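PDB 6Y2K: beta-galactosidase from Marinomonas sp. ef1, which hydrolyses terminal non-reducing beta-D-galactose residues of beta-galactosides, as a cold-active hexameric enzyme of family GH42. Local coordinates for residues Gly295-Asp300 against Trp438-Tyr443; Thr338-Ser343 against Phe622-Asn627; Ala445-Gly450 against Gly609-Glu614. One frame throughout, in Å; residues are numbered along the deposited sequence.

Interaction 1. Residues Gly295-Asp300 against Trp438-Tyr443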
loop_
_atom_site.group_PDB
_atom_site.type_symbol
_atom_site.label_atom_id
_atom_site.label_comp_id
_atom_site.label_asym_id
_atom_site.label_seq_id
_atom_site.Cartn_x
_atom_site.Cartn_y
_atom_site.Cartn_z
ATOM N N GLY A 295 -5.077 -22.305 25.195
ATOM C CA GLY A 295 -5.149 -23.262 26.301
ATOM C C GLY A 295 -6.305 -22.941 27.229
ATOM O O GLY A 295 -7.128 -23.802 27.528
ATOM N N ALA A 296 -6.341 -21.683 27.666
ATOM C CA ALA A 296 -7.353 -21.159 28.586
ATOM C C ALA A 296 -8.784 -21.542 28.239
ATOM O O ALA A 296 -9.519 -22.028 29.096
ATOM C CB ALA A 296 -7.227 -19.643 28.678
ATOM N N PHE A 297 -9.188 -21.305 26.990
ATOM C CA PHE A 297 -10.533 -21.650 26.533
ATOM C C PHE A 297 -10.860 -23.114 26.827
ATOM O O PHE A 297 -11.917 -23.424 27.373
ATOM C CB PHE A 297 -10.691 -21.372 25.027
ATOM C CG PHE A 297 -12.095 -21.586 24.522
ATOM C CD1 PHE A 297 -13.026 -20.555 24.563
ATOM C CD2 PHE A 297 -12.498 -22.825 24.033
ATOM C CE1 PHE A 297 -14.322 -20.747 24.121
ATOM C CE2 PHE A 297 -13.802 -23.022 23.581
ATOM C CZ PHE A 297 -14.708 -21.982 23.620
ATOM N N HIS A 298 -9.935 -23.997 26.472
ATOM C CA HIS A 298 -10.116 -25.432 26.642
ATOM C C HIS A 298 -9.955 -25.903 28.094
ATOM O O HIS A 298 -10.655 -26.817 28.520
ATOM C CB HIS A 298 -9.175 -26.178 25.701
ATOM C CG HIS A 298 -9.503 -25.946 24.265
ATOM N ND1 HIS A 298 -8.855 -25.002 23.499
ATOM C CD2 HIS A 298 -10.459 -26.486 23.473
ATOM C CE1 HIS A 298 -9.385 -24.985 22.288
ATOM N NE2 HIS A 298 -10.359 -25.874 22.245
ATOM N N HIS A 299 -9.057 -25.281 28.851
ATOM C CA HIS A 299 -8.941 -25.600 30.278
ATOM C C HIS A 299 -10.304 -25.384 30.969
ATOM O O HIS A 299 -10.761 -26.233 31.727
ATOM C CB HIS A 299 -7.905 -24.732 30.982
ATOM C CG HIS A 299 -6.508 -24.888 30.474
ATOM N ND1 HIS A 299 -5.967 -26.101 30.122
ATOM C CD2 HIS A 299 -5.521 -23.975 30.308
ATOM C CE1 HIS A 299 -4.709 -25.932 29.748
ATOM N NE2 HIS A 299 -4.416 -24.648 29.844
ATOM N N ASP A 300 -10.950 -24.254 30.682
ATOM C CA ASP A 300 -12.266 -23.932 31.264
ATOM C C ASP A 300 -13.408 -24.823 30.737
ATOM O O ASP A 300 -14.259 -25.273 31.515
ATOM C CB ASP A 300 -12.601 -22.440 31.066
ATOM C CG ASP A 300 -11.683 -21.504 31.873
ATOM O OD1 ASP A 300 -11.098 -21.941 32.907
ATOM O OD2 ASP A 300 -11.544 -20.322 31.461
ATOM N N TRP A 438 -17.109 -17.449 17.416
ATOM C CA TRP A 438 -17.856 -16.434 18.166
ATOM C C TRP A 438 -17.698 -16.640 19.678
ATOM O O TRP A 438 -17.416 -15.679 20.395
ATOM C CB TRP A 438 -19.333 -16.437 17.748
ATOM C CG TRP A 438 -20.217 -15.502 18.539
ATOM C CD1 TRP A 438 -21.286 -15.855 19.292
ATOM C CD2 TRP A 438 -20.101 -14.073 18.647
ATOM N NE1 TRP A 438 -21.852 -14.746 19.872
ATOM C CE2 TRP A 438 -21.148 -13.636 19.496
ATOM C CE3 TRP A 438 -19.216 -13.122 18.120
ATOM C CZ2 TRP A 438 -21.345 -12.277 19.822
ATOM C CZ3 TRP A 438 -19.403 -11.770 18.447
ATOM C CH2 TRP A 438 -20.456 -11.366 19.304
ATOM N N CYS A 439 -17.837 -17.889 20.142
ATOM C CA CYS A 439 -17.623 -18.220 21.561
ATOM C C CYS A 439 -16.202 -17.845 22.003
ATOM O O CYS A 439 -16.008 -17.202 23.046
ATOM C CB CYS A 439 -17.885 -19.706 21.843
ATOM S SG CYS A 439 -19.607 -20.257 21.726
ATOM N N TYR A 440 -15.226 -18.199 21.170
ATOM C CA TYR A 440 -13.817 -17.919 21.443
ATOM C C TYR A 440 -13.538 -16.417 21.513
ATOM O O TYR A 440 -12.806 -15.979 22.383
ATOM C CB TYR A 440 -12.924 -18.554 20.370
ATOM C CG TYR A 440 -11.455 -18.567 20.704
ATOM C CD1 TYR A 440 -10.624 -17.504 20.345
ATOM C CD2 TYR A 440 -10.881 -19.650 21.365
ATOM C CE1 TYR A 440 -9.270 -17.522 20.645
ATOM C CE2 TYR A 440 -9.525 -19.678 21.655
ATOM C CZ TYR A 440 -8.728 -18.609 21.301
ATOM O OH TYR A 440 -7.383 -18.642 21.579
ATOM N N ARG A 441 -14.123 -15.643 20.600
ATOM C CA ARG A 441 -13.923 -14.181 20.591
ATOM C C ARG A 441 -14.659 -13.458 21.740
ATOM O O ARG A 441 -14.163 -12.439 22.242
ATOM C CB ARG A 441 -14.295 -13.586 19.231
ATOM C CG ARG A 441 -13.432 -14.083 18.077
ATOM C CD ARG A 441 -11.963 -13.724 18.241
ATOM N NE ARG A 441 -11.113 -14.329 17.212
ATOM C CZ ARG A 441 -9.779 -14.282 17.208
ATOM N NH1 ARG A 441 -9.108 -13.645 18.164
ATOM N NH2 ARG A 441 -9.097 -14.868 16.231
ATOM N N MET A 442 -15.805 -13.987 22.165
ATOM C CA MET A 442 -16.462 -13.479 23.386
ATOM C C MET A 442 -15.576 -13.782 24.604
ATOM O O MET A 442 -15.393 -12.928 25.469
ATOM C CB MET A 442 -17.866 -14.065 23.577
ATOM C CG MET A 442 -18.885 -13.597 22.540
ATOM S SD MET A 442 -20.591 -13.737 23.110
ATOM C CE MET A 442 -20.751 -12.223 24.049
ATOM N N TYR A 443 -14.999 -14.986 24.626
ATOM C CA TYR A 443 -14.098 -15.411 25.693
ATOM C C TYR A 443 -12.822 -14.556 25.743
ATOM O O TYR A 443 -12.392 -14.148 26.824
ATOM C CB TYR A 443 -13.764 -16.899 25.533
ATOM C CG TYR A 443 -12.859 -17.473 26.603
ATOM C CD1 TYR A 443 -13.378 -17.920 27.826
ATOM C CD2 TYR A 443 -11.494 -17.592 26.387
ATOM C CE1 TYR A 443 -12.550 -18.471 28.798
ATOM C CE2 TYR A 443 -10.657 -18.129 27.350
ATOM C CZ TYR A 443 -11.186 -18.565 28.553
ATOM O OH TYR A 443 -10.334 -19.087 29.491
#
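An aromatic cluster joins two helices through residues that are all buried: helix 294-305, which precedes strand 310-315 in the TIM barrel, and helix 435-448 of the trimerisation domain. Over 295-300 and 438-443 the axes cross at 104° and approach to 10.8 Å, a separation wide enough for rings between them. F297, its CG anti to the backbone N, reaches across and is met by both tyrosines. Its CD1 edge enters over the face of Y443, 3.7 Å from Y443 CG, and with the planes 86° apart this is a T-shaped pair. Y440 sends CD2 over one face of F297, 3.9 Å from F297 CG, but the two rings meet obliquely and do not stack. The purely apolar phenylalanine thus fills the middle, while Y440 turns its hydroxyl out to Y278. Y443 combines both characters. Its ring lies against F297, and its OH donates to OD2 of D300 at 2.6 Å, approaching from 40° out of the carboxylate plane. The other oxygen of D300 is held by R303 and H344, which would probably keep this buried aspartate ionised and a strong acceptor. A296 suits the tip of the tyrosine because its small CB can sit at the ring edge, 3.3 Å from Y443 OH. An alanine here in place of Y443 would probably loosen the junction, since F297 would lose the face its edge rests on and D300 OD2 its hydroxyl donor. An aromatic cluster with one tyrosine-aspartate bond thus packs a TIM-barrel helix against the trimerisation domain.

Interaction 2. Residues Thr338-Ser343 against Phe622-Asn627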
loop_
_atom_site.group_PDB
_atom_site.type_symbol
_atom_site.label_atom_id
_atom_site.label_comp_id
_atom_site.label_asym_id
_atom_site.label_seq_id
_atom_site.Cartn_x
_atom_site.Cartn_y
_atom_site.Cartn_z
ATOM N N THR A 338 2.481 -24.793 31.410
ATOM C CA THR A 338 2.262 -25.617 32.600
ATOM C C THR A 338 1.591 -24.807 33.707
ATOM O O THR A 338 0.549 -25.226 34.226
ATOM C CB THR A 338 3.579 -26.258 33.089
ATOM O OG1 THR A 338 4.200 -26.968 32.010
ATOM C CG2 THR A 338 3.337 -27.242 34.242
ATOM N N TRP A 339 2.172 -23.656 34.065
ATOM C CA TRP A 339 1.543 -22.761 35.054
ATOM C C TRP A 339 0.172 -22.297 34.610
ATOM O O TRP A 339 -0.732 -22.171 35.428
ATOM C CB TRP A 339 2.413 -21.547 35.379
ATOM C CG TRP A 339 3.410 -21.837 36.436
ATOM C CD1 TRP A 339 4.759 -21.860 36.308
ATOM C CD2 TRP A 339 3.123 -22.190 37.788
ATOM N NE1 TRP A 339 5.347 -22.188 37.510
ATOM C CE2 TRP A 339 4.359 -22.404 38.435
ATOM C CE3 TRP A 339 1.943 -22.342 38.520
ATOM C CZ2 TRP A 339 4.445 -22.759 39.783
ATOM C CZ3 TRP A 339 2.030 -22.703 39.869
ATOM C CH2 TRP A 339 3.273 -22.894 40.484
ATOM N N GLU A 340 0.026 -22.044 33.310
ATOM C CA GLU A 340 -1.268 -21.683 32.732
ATOM C C GLU A 340 -2.308 -22.726 33.123
ATOM O O GLU A 340 -3.344 -22.383 33.705
ATOM C CB GLU A 340 -1.140 -21.552 31.200
ATOM C CG GLU A 340 -2.413 -21.294 30.417
ATOM C CD GLU A 340 -2.239 -21.708 28.962
ATOM O OE1 GLU A 340 -2.535 -22.882 28.660
ATOM O OE2 GLU A 340 -1.775 -20.881 28.141
ATOM N N ALA A 341 -2.024 -23.995 32.829
ATOM C CA ALA A 341 -2.965 -25.082 33.164
ATOM C C ALA A 341 -3.278 -25.121 34.668
ATOM O O ALA A 341 -4.452 -25.239 35.058
ATOM C CB ALA A 341 -2.443 -26.424 32.688
ATOM N N PHE A 342 -2.249 -24.976 35.505
ATOM C CA PHE A 342 -2.447 -24.936 36.976
ATOM C C PHE A 342 -3.349 -23.782 37.418
ATOM O O PHE A 342 -4.188 -23.969 38.297
ATOM C CB PHE A 342 -1.115 -24.843 37.726
ATOM C CG PHE A 342 -0.237 -26.077 37.621
ATOM C CD1 PHE A 342 -0.759 -27.348 37.359
ATOM C CD2 PHE A 342 1.124 -25.958 37.837
ATOM C CE1 PHE A 342 0.077 -28.454 37.274
ATOM C CE2 PHE A 342 1.958 -27.066 37.782
ATOM C CZ PHE A 342 1.437 -28.314 37.493
ATOM N N SER A 343 -3.209 -22.612 36.790
ATOM C CA SER A 343 -4.082 -21.459 37.103
ATOM C C SER A 343 -5.572 -21.704 36.811
ATOM O O SER A 343 -6.431 -21.082 37.446
ATOM C CB SER A 343 -3.596 -20.179 36.401
ATOM O OG SER A 343 -3.961 -20.140 35.021
ATOM N N PHE A 622 0.505 -13.904 33.376
ATOM C CA PHE A 622 1.159 -14.477 32.195
ATOM C C PHE A 622 1.412 -13.412 31.133
ATOM O O PHE A 622 0.573 -12.542 30.912
ATOM C CB PHE A 622 0.265 -15.567 31.584
ATOM C CG PHE A 622 -0.110 -16.636 32.560
ATOM C CD1 PHE A 622 0.750 -17.695 32.802
ATOM C CD2 PHE A 622 -1.302 -16.556 33.277
ATOM C CE1 PHE A 622 0.421 -18.666 33.733
ATOM C CE2 PHE A 622 -1.633 -17.524 34.202
ATOM C CZ PHE A 622 -0.772 -18.583 34.427
ATOM N N ASN A 623 2.560 -13.490 30.465
ATOM C CA ASN A 623 2.880 -12.575 29.372
ATOM C C ASN A 623 3.201 -13.401 28.133
ATOM O O ASN A 623 4.272 -13.991 28.041
ATOM C CB ASN A 623 4.062 -11.674 29.753
ATOM C CG ASN A 623 4.408 -10.644 28.680
ATOM O OD1 ASN A 623 3.715 -10.504 27.669
ATOM N ND2 ASN A 623 5.489 -9.906 28.913
ATOM N N TYR A 624 2.260 -13.418 27.190
ATOM C CA TYR A 624 2.412 -14.093 25.902
ATOM C C TYR A 624 3.060 -13.212 24.814
ATOM O O TYR A 624 3.311 -13.698 23.716
ATOM C CB TYR A 624 1.038 -14.597 25.402
ATOM C CG TYR A 624 0.384 -15.646 26.291
ATOM C CD1 TYR A 624 -0.335 -15.275 27.428
ATOM C CD2 TYR A 624 0.472 -17.004 25.990
ATOM C CE1 TYR A 624 -0.932 -16.218 28.241
ATOM C CE2 TYR A 624 -0.127 -17.962 26.801
ATOM C CZ TYR A 624 -0.828 -17.560 27.931
ATOM O OH TYR A 624 -1.422 -18.478 28.767
ATOM N N SER A 625 3.314 -11.931 25.105
ATOM C CA SER A 625 3.949 -11.013 24.155
ATOM C C SER A 625 5.463 -11.237 24.124
ATOM O O SER A 625 5.997 -11.990 24.944
ATOM C CB SER A 625 3.650 -9.550 24.526
ATOM O OG SER A 625 4.463 -9.088 25.600
ATOM N N SER A 626 6.130 -10.548 23.191
ATOM C CA SER A 626 7.585 -10.633 23.017
ATOM C C SER A 626 8.361 -9.567 23.808
ATOM O O SER A 626 9.579 -9.474 23.689
ATOM C CB SER A 626 7.937 -10.530 21.525
ATOM O OG SER A 626 7.414 -9.341 20.962
ATOM N N ASN A 627 7.678 -8.767 24.626
ATOM C CA ASN A 627 8.385 -7.753 25.424
ATOM C C ASN A 627 7.947 -7.699 26.875
ATOM O O ASN A 627 6.862 -8.159 27.236
ATOM C CB ASN A 627 8.250 -6.378 24.781
ATOM C CG ASN A 627 9.022 -6.273 23.474
ATOM O OD1 ASN A 627 10.257 -6.252 23.464
ATOM N ND2 ASN A 627 8.301 -6.228 22.369
#
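F622 presents its ring edge to the helix: W339 CB and W339 O lie near the ring plane, the CB 3.9 Å from F622 CE1. The backbone N of E340 and OG of S343 approach the same ring obliquely, 3.4 Å from CE1 and 3.6 Å from CE2 respectively. The Y624 ring has E340 OE2 at its edge. That carboxylate lies within 24° of the ring plane, and Y624 OH donates to OE2 at 2.5 Å, on the anti lone pair. E340 reaches it with CG anti to the backbone N and an extended chain, while its OE1 is bound by H299 of the barrel, so both oxygens of this buried acid have donors. The contact sets helix 333-343, which precedes barrel strand 348-352, against the end of strand 618-623 in the C-terminal antiparallel sheet. S343 suits the place beside F622 because its OG donates to E340 O at 2.7 Å, on a lone pair, so the hydroxyl can lie against the phenyl ring with its proton satisfied. Y624 CG, anti to the carbonyl carbon (chi1 -63°), brings the ring to E340. N623 OD1 closes an Asx turn, accepting from S625 N and S625 OG. W339 turns its indole away, and its NE1 bonds to E388.

Interaction 3. Residues Ala445-Gly450 against Gly609-Glu614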
loop_
_atom_site.group_PDB
_atom_site.type_symbol
_atom_site.label_atom_id
_atom_site.label_comp_id
_atom_site.label_asym_id
_atom_site.label_seq_id
_atom_site.Cartn_x
_atom_site.Cartn_y
_atom_site.Cartn_z
ATOM N N ALA A 445 -12.443 -11.452 24.779
ATOM C CA ALA A 445 -12.837 -10.160 25.357
ATOM C C ALA A 445 -12.922 -10.203 26.895
ATOM O O ALA A 445 -12.432 -9.295 27.572
ATOM C CB ALA A 445 -14.160 -9.697 24.760
ATOM N N MET A 446 -13.526 -11.263 27.433
ATOM C CA MET A 446 -13.576 -11.484 28.893
ATOM C C MET A 446 -12.175 -11.551 29.484
ATOM O O MET A 446 -11.889 -10.935 30.525
ATOM C CB MET A 446 -14.295 -12.792 29.236
ATOM C CG MET A 446 -15.786 -12.818 28.945
ATOM S SD MET A 446 -16.433 -14.479 29.236
ATOM C CE MET A 446 -18.157 -14.169 28.917
ATOM N N ARG A 447 -11.302 -12.294 28.806
ATOM C CA ARG A 447 -9.930 -12.495 29.264
ATOM C C ARG A 447 -9.068 -11.237 29.180
ATOM O O ARG A 447 -8.226 -11.005 30.060
ATOM C CB ARG A 447 -9.280 -13.632 28.482
ATOM C CG ARG A 447 -9.884 -15.000 28.789
ATOM C CD ARG A 447 -9.040 -15.740 29.808
ATOM N NE ARG A 447 -7.761 -16.134 29.219
ATOM C CZ ARG A 447 -6.688 -16.529 29.896
ATOM N NH1 ARG A 447 -6.700 -16.597 31.229
ATOM N NH2 ARG A 447 -5.584 -16.857 29.230
ATOM N N GLU A 448 -9.278 -10.427 28.136
ATOM C CA GLU A 448 -8.613 -9.114 28.015
ATOM C C GLU A 448 -9.052 -8.127 29.114
ATOM O O GLU A 448 -8.363 -7.139 29.368
ATOM C CB GLU A 448 -8.858 -8.501 26.628
ATOM C CG GLU A 448 -8.077 -9.190 25.520
ATOM C CD GLU A 448 -8.431 -8.688 24.116
ATOM O OE1 GLU A 448 -9.551 -8.187 23.911
ATOM O OE2 GLU A 448 -7.582 -8.810 23.206
ATOM N N LEU A 449 -10.205 -8.392 29.731
ATOM C CA LEU A 449 -10.698 -7.643 30.894
ATOM C C LEU A 449 -10.280 -8.248 32.236
ATOM O O LEU A 449 -10.741 -7.795 33.288
ATOM C CB LEU A 449 -12.221 -7.524 30.826
ATOM C CG LEU A 449 -12.768 -6.670 29.687
ATOM C CD1 LEU A 449 -14.285 -6.778 29.640
ATOM C CD2 LEU A 449 -12.340 -5.213 29.828
ATOM N N GLY A 450 -9.393 -9.245 32.208
ATOM C CA GLY A 450 -8.861 -9.844 33.419
ATOM C C GLY A 450 -9.787 -10.785 34.168
ATOM O O GLY A 450 -9.484 -11.144 35.305
ATOM N N GLY A 609 -1.273 -9.022 25.215
ATOM C CA GLY A 609 -0.580 -10.286 25.437
ATOM C C GLY A 609 -0.523 -10.766 26.879
ATOM O O GLY A 609 0.047 -11.821 27.149
ATOM N N VAL A 610 -1.115 -10.010 27.803
ATOM C CA VAL A 610 -1.101 -10.345 29.228
ATOM C C VAL A 610 -2.442 -10.962 29.629
ATOM O O VAL A 610 -3.493 -10.599 29.103
ATOM C CB VAL A 610 -0.769 -9.102 30.095
ATOM C CG1 VAL A 610 -0.921 -9.392 31.587
ATOM C CG2 VAL A 610 0.648 -8.630 29.803
ATOM N N ARG A 611 -2.379 -11.937 30.529
ATOM C CA ARG A 611 -3.549 -12.622 31.043
ATOM C C ARG A 611 -3.338 -12.857 32.527
ATOM O O ARG A 611 -2.197 -12.936 32.988
ATOM C CB ARG A 611 -3.747 -13.961 30.330
ATOM C CG ARG A 611 -4.069 -13.861 28.839
ATOM C CD ARG A 611 -5.475 -13.316 28.645
ATOM N NE ARG A 611 -5.919 -13.367 27.261
ATOM C CZ ARG A 611 -5.635 -12.459 26.325
ATOM N NH1 ARG A 611 -4.863 -11.402 26.584
ATOM N NH2 ARG A 611 -6.114 -12.621 25.099
ATOM N N VAL A 612 -4.453 -12.960 33.249
ATOM C CA VAL A 612 -4.471 -13.179 34.692
ATOM C C VAL A 612 -5.599 -14.158 35.030
ATOM O O VAL A 612 -6.638 -14.202 34.356
ATOM C CB VAL A 612 -4.667 -11.853 35.465
ATOM C CG1 VAL A 612 -4.807 -12.090 36.965
ATOM C CG2 VAL A 612 -3.494 -10.928 35.232
ATOM N N ARG A 613 -5.378 -14.960 36.059
ATOM C CA ARG A 613 -6.432 -15.812 36.607
ATOM C C ARG A 613 -6.172 -16.025 38.100
ATOM O O ARG A 613 -5.018 -15.999 38.533
ATOM C CB ARG A 613 -6.511 -17.153 35.859
ATOM C CG ARG A 613 -7.833 -17.860 36.077
ATOM C CD ARG A 613 -8.028 -19.108 35.225
ATOM N NE ARG A 613 -9.433 -19.490 35.262
ATOM C CZ ARG A 613 -10.055 -20.083 36.283
ATOM N NH1 ARG A 613 -11.363 -20.323 36.192
ATOM N NH2 ARG A 613 -9.399 -20.445 37.393
ATOM N N GLU A 614 -7.247 -16.203 38.867
ATOM C CA GLU A 614 -7.159 -16.415 40.314
ATOM C C GLU A 614 -7.580 -17.818 40.731
ATOM O O GLU A 614 -8.500 -18.392 40.153
ATOM C CB GLU A 614 -8.051 -15.419 41.049
ATOM C CG GLU A 614 -7.699 -13.969 40.770
ATOM C CD GLU A 614 -8.445 -12.986 41.661
ATOM O OE1 GLU A 614 -8.089 -11.792 41.620
ATOM O OE2 GLU A 614 -9.369 -13.397 42.408
HETATM O O HOH W 1 -7.068 -12.760 31.750
HETATM O O HOH W 2 -8.647 -15.839 33.200
HETATM O O HOH W 3 -6.142 -11.051 22.727
#
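OD1 of D293, an aspartate outside the two segments, is gripped by two salt bridges, one from R447 NE and one from R611 NE. The shared carboxylate is probably what allows these like charges to lie so close, NE of R447 being 3.9 Å from NE of R611. Their guanidinium planes stand 75° apart, so the groups do not stack. Instead the aliphatic part of R611 lies over one face of the R447 guanidinium, with R611 CG 3.4 Å from R447 NH2. R447 is bent at chi2 (-98°) and chi3, which turns its head so that this face lies against the R611 side chain, and its NH2 also bonds to P292 O. R611 bends at chi2 and turns its NH1 to V610 O at 3.0 Å, a nearly straight bond lying in the guanidinium plane. CG of E448 sits over a face of that group, but its carboxylate makes no salt bridge with R611; water 3 bridges OE2 and NH2, and OE1 goes to N585 and K589. Two more waters link helix to strand. Water 1 donates to R447 O at 2.7 Å and accepts from V612 N at 3.0 Å; water 2 accepts from R447 NH1 and can donate to V612 O. Strand 610-615 is outermost in its sheet within this chain, and R611 and R613 use their backbones toward strand 618-623, so the N and O of V612 point away from that strand and water meets them. G450, whose CA lies 5.7 Å from that of V612, takes a positive phi of 75° that glycine tolerates easily. Its N bonds to R447 O in the Schellman motif that ends helix 435-448, and this helix end, with R447 and its waters, meets the arginine-bearing strand of the C-terminal antiparallel sheet.

How the interactions relate
All three contacts are buried, yet they differ in depth and chemistry. The centre of interaction 1 is about 9 Å from the chain centre, and it is aromatic with one tyrosine-aspartate bond, whereas the centres of interactions 2 and 3 lie about 19 Å out. Interaction 2 mixes one ring contact with a tyrosine-glutamate bond; interaction 3, which includes the partly exposed E448 and G450, relies on arginines and water. Interactions 1 and 3 use successive parts of helix 435-448 and touch where A296 CB meets R447 NH2. Interactions 1 and 2 meet at H299 NE2 and E340 OE1. Interactions 2 and 3 use adjacent strands, paired through F622 N and R611 O. Between them they unite barrel helices, trimerisation domain and C-terminal sheet.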